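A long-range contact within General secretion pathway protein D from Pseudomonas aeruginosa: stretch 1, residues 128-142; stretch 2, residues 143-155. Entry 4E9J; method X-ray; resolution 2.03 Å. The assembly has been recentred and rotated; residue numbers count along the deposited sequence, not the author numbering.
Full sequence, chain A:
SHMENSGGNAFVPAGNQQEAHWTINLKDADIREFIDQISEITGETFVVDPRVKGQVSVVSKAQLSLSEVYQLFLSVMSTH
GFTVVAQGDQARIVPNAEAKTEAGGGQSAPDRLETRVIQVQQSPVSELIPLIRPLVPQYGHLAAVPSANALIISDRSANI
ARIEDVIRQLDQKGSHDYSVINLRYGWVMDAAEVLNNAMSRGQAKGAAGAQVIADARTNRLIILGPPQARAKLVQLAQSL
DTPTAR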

# COMPACT_ATOMS: atom_id res chain seq x y z
N LEU A 128 -2.76 -7.66 10.09
CA LEU A 128 -3.42 -8.62 9.22
C LEU A 128 -3.43 -8.16 7.76
O LEU A 128 -3.44 -9.01 6.89
CB LEU A 128 -4.86 -8.91 9.69
CG LEU A 128 -5.01 -9.40 11.14
CD1 LEU A 128 -6.45 -9.58 11.49
CD2 LEU A 128 -4.29 -10.75 11.38
N ILE A 129 -3.37 -6.83 7.49
CA ILE A 129 -3.44 -6.25 6.14
C ILE A 129 -2.49 -6.93 5.11
O ILE A 129 -2.96 -7.36 4.05
CB ILE A 129 -3.20 -4.70 6.18
CG1 ILE A 129 -4.34 -3.93 6.92
CG2 ILE A 129 -2.92 -4.13 4.77
CD1 ILE A 129 -5.44 -3.28 6.09
N PRO A 130 -1.17 -7.07 5.37
CA PRO A 130 -0.32 -7.75 4.36
C PRO A 130 -0.65 -9.23 4.17
O PRO A 130 -0.34 -9.81 3.12
CB PRO A 130 1.12 -7.52 4.84
CG PRO A 130 1.02 -6.76 6.14
CD PRO A 130 -0.40 -6.68 6.57
N LEU A 131 -1.32 -9.86 5.15
CA LEU A 131 -1.68 -11.27 5.04
C LEU A 131 -2.99 -11.47 4.26
O LEU A 131 -3.23 -12.56 3.74
CB LEU A 131 -1.79 -11.87 6.43
CG LEU A 131 -0.62 -11.55 7.40
CD1 LEU A 131 -0.84 -12.24 8.71
CD2 LEU A 131 0.73 -11.93 6.79
N ILE A 132 -3.84 -10.45 4.18
CA ILE A 132 -5.10 -10.58 3.45
C ILE A 132 -5.05 -9.89 2.09
O ILE A 132 -5.88 -10.21 1.25
CB ILE A 132 -6.33 -10.16 4.31
CG1 ILE A 132 -6.23 -8.72 4.78
CG2 ILE A 132 -6.50 -11.13 5.51
CD1 ILE A 132 -7.52 -8.15 5.24
N ARG A 133 -4.11 -8.96 1.87
CA ARG A 133 -4.00 -8.30 0.56
C ARG A 133 -3.89 -9.30 -0.63
O ARG A 133 -4.61 -9.08 -1.60
CB ARG A 133 -2.88 -7.25 0.51
CG ARG A 133 -3.24 -6.10 -0.42
CD ARG A 133 -2.14 -5.06 -0.53
NE ARG A 133 -2.01 -4.21 0.65
CZ ARG A 133 -2.80 -3.18 0.96
NH1 ARG A 133 -3.84 -2.87 0.19
NH2 ARG A 133 -2.57 -2.46 2.05
N PRO A 134 -3.18 -10.46 -0.56
CA PRO A 134 -3.22 -11.37 -1.73
C PRO A 134 -4.61 -11.85 -2.13
O PRO A 134 -4.79 -12.38 -3.23
CB PRO A 134 -2.35 -12.57 -1.30
CG PRO A 134 -1.70 -12.21 -0.06
CD PRO A 134 -2.30 -10.97 0.51
N LEU A 135 -5.59 -11.69 -1.23
CA LEU A 135 -6.93 -12.16 -1.48
C LEU A 135 -7.83 -11.08 -2.04
O LEU A 135 -8.93 -11.43 -2.46
CB LEU A 135 -7.52 -12.69 -0.18
CG LEU A 135 -6.67 -13.74 0.54
CD1 LEU A 135 -7.27 -14.05 1.88
CD2 LEU A 135 -6.55 -15.00 -0.28
N VAL A 136 -7.44 -9.80 -2.00
CA VAL A 136 -8.29 -8.74 -2.51
C VAL A 136 -7.91 -8.52 -3.98
O VAL A 136 -6.76 -8.17 -4.26
CB VAL A 136 -8.18 -7.45 -1.66
CG1 VAL A 136 -9.07 -6.35 -2.23
CG2 VAL A 136 -8.54 -7.76 -0.21
N PRO A 137 -8.84 -8.71 -4.92
CA PRO A 137 -8.51 -8.48 -6.33
C PRO A 137 -8.28 -7.00 -6.64
O PRO A 137 -8.67 -6.13 -5.86
CB PRO A 137 -9.71 -9.06 -7.09
CG PRO A 137 -10.80 -9.09 -6.14
CD PRO A 137 -10.25 -9.11 -4.76
N GLN A 138 -7.64 -6.73 -7.79
CA GLN A 138 -7.31 -5.36 -8.23
C GLN A 138 -8.53 -4.43 -8.36
O GLN A 138 -8.37 -3.25 -8.09
CB GLN A 138 -6.49 -5.35 -9.54
N TYR A 139 -9.74 -4.93 -8.69
CA TYR A 139 -10.93 -4.05 -8.68
C TYR A 139 -11.37 -3.72 -7.27
O TYR A 139 -12.14 -2.80 -7.09
CB TYR A 139 -12.15 -4.66 -9.39
CG TYR A 139 -12.71 -5.92 -8.77
CD1 TYR A 139 -13.65 -5.87 -7.75
CD2 TYR A 139 -12.41 -7.16 -9.31
CE1 TYR A 139 -14.20 -7.04 -7.21
CE2 TYR A 139 -12.95 -8.33 -8.78
CZ TYR A 139 -13.85 -8.27 -7.74
OH TYR A 139 -14.37 -9.45 -7.27
N GLY A 140 -10.97 -4.54 -6.30
CA GLY A 140 -11.43 -4.36 -4.94
C GLY A 140 -10.75 -3.25 -4.19
O GLY A 140 -9.98 -2.46 -4.73
N HIS A 141 -11.05 -3.19 -2.90
CA HIS A 141 -10.55 -2.15 -2.02
C HIS A 141 -10.26 -2.74 -0.68
O HIS A 141 -10.99 -3.62 -0.23
CB HIS A 141 -11.61 -1.05 -1.87
CG HIS A 141 -11.21 0.12 -1.04
ND1 HIS A 141 -10.48 1.16 -1.56
CD2 HIS A 141 -11.46 0.38 0.26
CE1 HIS A 141 -10.30 2.02 -0.56
NE2 HIS A 141 -10.89 1.60 0.55
N LEU A 142 -9.21 -2.27 -0.04
CA LEU A 142 -8.89 -2.70 1.31
C LEU A 142 -8.33 -1.50 2.04
O LEU A 142 -7.39 -0.89 1.56
CB LEU A 142 -7.91 -3.88 1.31
CG LEU A 142 -7.46 -4.40 2.68
CD1 LEU A 142 -8.64 -4.94 3.48
CD2 LEU A 142 -6.40 -5.50 2.51
N ALA A 143 -8.95 -1.13 3.17
CA ALA A 143 -8.51 -0.00 4.01
C ALA A 143 -8.66 -0.35 5.48
O ALA A 143 -9.54 -1.13 5.84
CB ALA A 143 -9.34 1.24 3.69
N ALA A 144 -7.80 0.23 6.33
CA ALA A 144 -7.85 0.06 7.78
C ALA A 144 -8.67 1.18 8.42
O ALA A 144 -8.64 2.32 7.94
CB ALA A 144 -6.45 0.07 8.36
N VAL A 145 -9.37 0.86 9.51
CA VAL A 145 -10.10 1.82 10.36
C VAL A 145 -9.53 1.56 11.77
O VAL A 145 -10.13 0.80 12.55
CB VAL A 145 -11.64 1.66 10.30
CG1 VAL A 145 -12.34 2.74 11.13
CG2 VAL A 145 -12.14 1.70 8.87
N PRO A 146 -8.31 2.06 12.05
CA PRO A 146 -7.67 1.74 13.35
C PRO A 146 -8.43 2.11 14.62
O PRO A 146 -8.31 1.37 15.59
CB PRO A 146 -6.31 2.43 13.28
CG PRO A 146 -6.17 2.96 11.93
CD PRO A 146 -7.45 2.90 11.20
N SER A 147 -9.26 3.17 14.61
CA SER A 147 -10.03 3.58 15.78
C SER A 147 -11.13 2.58 16.17
O SER A 147 -11.49 2.51 17.35
CB SER A 147 -10.61 4.98 15.60
OG SER A 147 -11.32 5.15 14.38
N ALA A 148 -11.64 1.79 15.20
CA ALA A 148 -12.65 0.75 15.45
C ALA A 148 -12.02 -0.65 15.38
O ALA A 148 -12.73 -1.64 15.57
CB ALA A 148 -13.76 0.87 14.43
N ASN A 149 -10.69 -0.74 15.12
CA ASN A 149 -9.94 -1.97 14.89
C ASN A 149 -10.67 -2.84 13.84
O ASN A 149 -10.92 -4.04 14.03
CB ASN A 149 -9.61 -2.74 16.17
CG ASN A 149 -8.40 -3.61 15.99
OD1 ASN A 149 -7.33 -3.11 15.63
ND2 ASN A 149 -8.49 -4.90 16.23
N ALA A 150 -11.02 -2.18 12.74
CA ALA A 150 -11.77 -2.78 11.67
C ALA A 150 -11.08 -2.59 10.33
O ALA A 150 -10.24 -1.70 10.16
CB ALA A 150 -13.18 -2.18 11.63
N LEU A 151 -11.45 -3.44 9.38
CA LEU A 151 -10.98 -3.42 8.00
C LEU A 151 -12.18 -3.07 7.12
O LEU A 151 -13.25 -3.59 7.38
CB LEU A 151 -10.52 -4.83 7.57
CG LEU A 151 -9.25 -5.36 8.19
CD1 LEU A 151 -9.08 -6.84 7.90
CD2 LEU A 151 -8.04 -4.59 7.68
N ILE A 152 -11.99 -2.31 6.06
CA ILE A 152 -13.03 -2.05 5.06
C ILE A 152 -12.58 -2.82 3.84
O ILE A 152 -11.49 -2.54 3.35
CB ILE A 152 -13.24 -0.58 4.70
CG1 ILE A 152 -13.77 0.21 5.88
CG2 ILE A 152 -14.24 -0.48 3.49
CD1 ILE A 152 -13.53 1.68 5.77
N ILE A 153 -13.39 -3.77 3.35
CA ILE A 153 -13.10 -4.55 2.14
C ILE A 153 -14.20 -4.35 1.10
O ILE A 153 -15.37 -4.45 1.45
CB ILE A 153 -13.00 -6.06 2.49
CG1 ILE A 153 -11.99 -6.29 3.64
CG2 ILE A 153 -12.68 -6.92 1.22
CD1 ILE A 153 -11.13 -7.63 3.59
N SER A 154 -13.83 -4.19 -0.18
CA SER A 154 -14.78 -4.15 -1.28
C SER A 154 -14.55 -5.33 -2.22
O SER A 154 -13.45 -5.52 -2.69
CB SER A 154 -14.70 -2.86 -2.08
OG SER A 154 -15.05 -1.76 -1.26
N ASP A 155 -15.60 -6.14 -2.45
CA ASP A 155 -15.55 -7.33 -3.33
C ASP A 155 -16.98 -7.89 -3.54
O ASP A 155 -17.94 -7.32 -3.03
CB ASP A 155 -14.66 -8.42 -2.67
CG ASP A 155 -13.89 -9.29 -3.65
OD1 ASP A 155 -14.35 -9.44 -4.79
OD2 ASP A 155 -12.92 -9.94 -3.22

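This contact is a small helix-on-sheet packing, in which a hairpin of two antiparallel strands is covered on one side by a helix and tied at its far end by a tyrosine–aspartate hydrogen bond. The chain runs from the helix through a 3-10 segment, 133-135, and a type I turn from P137 to G140. It then enters the first strand at H141, crosses into the second stretch at A143, and doubles back as strand 150-155.

Two backbone hydrogen bonds join H141 and S154. S154 N donates to H141 O at 2.9 Å with good geometry. H141 N donates to S154 O at 3.4 Å, and this bond is weak. The next pair, L142 and I153, is not hydrogen-bonded, as expected from the alternation of an antiparallel ladder. Here the strands also come close through CA-H...O contacts: I153 CA lies 3.3 Å from H141 O, and L142 CA lies 3.3 Å from I152 O. The ladder continues within the second stretch, where A143 and I152 exchange backbone hydrogen bonds.

Side chains alternate between the two faces of the sheet. L142 and I153 share the face that meets the helix. L142 CD1 sits 3.6 Å from I153 CG1, and the same methyl is 4.3 Å from L151 CD2. The helix adds I129 and I132. I129 CD1 reaches L151 CD2 at 3.3 Å, a tight approach for two methyl groups, and also touches A144 CB at 4.2 Å. I132 CD1 lies 3.4 Å from L151 CD1 and 4.0 Å from I153 CD1. These groups are all apolar, so they pack by close contact rather than by directed bonds. The helix and strand 150-155 run in roughly the same direction, at 27°, with their axes 11.1 Å apart at closest approach.

H141 and S154 occupy the other face. H141 CB is 3.6 Å from S154 OG, while H141 NE2 passes 3.5 Å from A143 CB. The polar atoms H141 NE2 and S154 OG find hydrogen-bond partners elsewhere in the structure.

Polar chemistry takes over beside the turn. Y139 OH donates a very short hydrogen bond to D155 OD1, 2.5 Å long, linking the turn to the end of the second stretch. The other carboxylate oxygen, D155 OD2, lies 3.2 Å from P137 CD. G140 passes close to the strand, with its CA 3.2 Å from S154 O. An ideal CB at G140 would fall 2.7 Å from S154 O, a clash that the glycine avoids.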